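Local coordinates for protein transcriptional activator II (Enterobacteria phage lambda, PDB 1ZS4) that activates transcription of the phage repressor and integrase genes as a DNA-binding homotetramer, so that the virus can establish latency, at residues I14-L19 with I49-S53. Coordinates in Å, arbitrary orientation, origin at the centre of the assembly. Numbering follows the deposited sequence.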
# COMPACT_ATOMS: atom_id res chain seq x y z
N ILE C 14 -10.27 -18.91 14.18
CA ILE C 14 -9.11 -18.99 13.31
C ILE C 14 -7.83 -19.13 14.15
O ILE C 14 -6.95 -19.94 13.81
CB ILE C 14 -9.05 -17.75 12.37
CG1 ILE C 14 -10.19 -17.84 11.34
CG2 ILE C 14 -7.69 -17.69 11.64
CD1 ILE C 14 -10.53 -16.55 10.59
N GLU C 15 -7.72 -18.37 15.23
CA GLU C 15 -6.52 -18.46 16.06
C GLU C 15 -6.40 -19.87 16.61
O GLU C 15 -5.31 -20.44 16.62
CB GLU C 15 -6.57 -17.45 17.22
CG GLU C 15 -5.47 -17.69 18.26
CD GLU C 15 -5.30 -16.51 19.18
OE1 GLU C 15 -4.62 -15.54 18.77
OE2 GLU C 15 -5.86 -16.52 20.31
N SER C 16 -7.52 -20.45 17.03
CA SER C 16 -7.50 -21.81 17.56
C SER C 16 -7.02 -22.79 16.50
O SER C 16 -6.17 -23.65 16.76
CB SER C 16 -8.90 -22.22 18.07
OG SER C 16 -8.88 -23.59 18.45
N ALA C 17 -7.56 -22.65 15.28
CA ALA C 17 -7.18 -23.53 14.17
C ALA C 17 -5.71 -23.39 13.82
O ALA C 17 -5.02 -24.38 13.57
CB ALA C 17 -8.03 -23.22 12.95
N LEU C 18 -5.23 -22.15 13.76
CA LEU C 18 -3.83 -21.92 13.43
C LEU C 18 -2.90 -22.48 14.50
O LEU C 18 -1.95 -23.18 14.18
CB LEU C 18 -3.56 -20.42 13.26
CG LEU C 18 -4.14 -19.75 12.02
CD1 LEU C 18 -3.90 -18.24 12.13
CD2 LEU C 18 -3.52 -20.33 10.75
N LEU C 19 -3.19 -22.20 15.76
CA LEU C 19 -2.32 -22.68 16.83
C LEU C 19 -2.32 -24.21 16.85
O LEU C 19 -1.29 -24.83 17.10
CB LEU C 19 -2.75 -22.12 18.19
CG LEU C 19 -2.49 -20.62 18.36
CD1 LEU C 19 -3.01 -20.15 19.70
CD2 LEU C 19 -0.98 -20.35 18.26
N ILE C 49 0.03 -14.16 15.94
CA ILE C 49 -1.15 -14.94 15.61
C ILE C 49 -2.44 -14.19 15.97
O ILE C 49 -3.42 -14.24 15.21
CB ILE C 49 -1.07 -16.33 16.29
CG1 ILE C 49 0.01 -17.16 15.58
CG2 ILE C 49 -2.41 -17.02 16.25
CD1 ILE C 49 -0.37 -17.57 14.15
N PRO C 50 -2.49 -13.49 17.13
CA PRO C 50 -3.74 -12.78 17.41
C PRO C 50 -4.07 -11.75 16.30
O PRO C 50 -5.23 -11.62 15.87
CB PRO C 50 -3.46 -12.10 18.74
CG PRO C 50 -2.56 -13.11 19.45
CD PRO C 50 -1.62 -13.53 18.32
N LYS C 51 -3.05 -11.03 15.84
CA LYS C 51 -3.26 -10.01 14.81
C LYS C 51 -3.59 -10.63 13.47
O LYS C 51 -4.53 -10.19 12.80
CB LYS C 51 -2.02 -9.10 14.68
CG LYS C 51 -1.78 -8.21 15.90
CD LYS C 51 -0.45 -7.45 15.78
CE LYS C 51 -0.24 -6.50 16.97
NZ LYS C 51 1.05 -5.75 16.83
N PHE C 52 -2.83 -11.65 13.08
CA PHE C 52 -3.03 -12.37 11.83
C PHE C 52 -4.46 -12.92 11.84
O PHE C 52 -5.17 -12.89 10.82
CB PHE C 52 -2.09 -13.58 11.73
CG PHE C 52 -0.63 -13.25 11.47
CD1 PHE C 52 0.35 -14.22 11.69
CD2 PHE C 52 -0.24 -12.00 10.99
CE1 PHE C 52 1.72 -13.95 11.44
CE2 PHE C 52 1.12 -11.72 10.73
CZ PHE C 52 2.10 -12.70 10.96
N SER C 53 -4.88 -13.45 13.00
CA SER C 53 -6.22 -14.02 13.12
C SER C 53 -7.34 -13.01 12.96
O SER C 53 -8.34 -13.30 12.30
CB SER C 53 -6.36 -14.76 14.46
OG SER C 53 -5.48 -15.87 14.47
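This is helix-helix packing in the DNA-binding part of the fold. Helix 7-25 lies against the first turn of helix 49-59, and the predicted helix-turn-helix, 27-46, falls between them in sequence. The axes of the two short segments approach to 9.3 Å, with 126° between their N-to-C directions. The backbones are nearest at E15 and S53, whose CA atoms are 5.3 Å apart. S53 fits there because it is small: its OG lies 3.2 Å from E15 CA and 3.7 Å from L18 CD1. S53 OG donates a hydrogen bond to I49 O (2.7 Å), one turn back. I49 points toward helix 7-25, with I49 CD1 4.1 Å from L18 CD1 and I49 CG2 4.1 Å from L19 CD2. E15 OE1 lies 3.2 Å from P50 CA, but P50 N has no hydrogen to offer it. W61 of a second subunit packs on I14 and L18. The segments are thus held by close packing without a mutual hydrogen bond, while S53 spends its hydroxyl proton within its own helix.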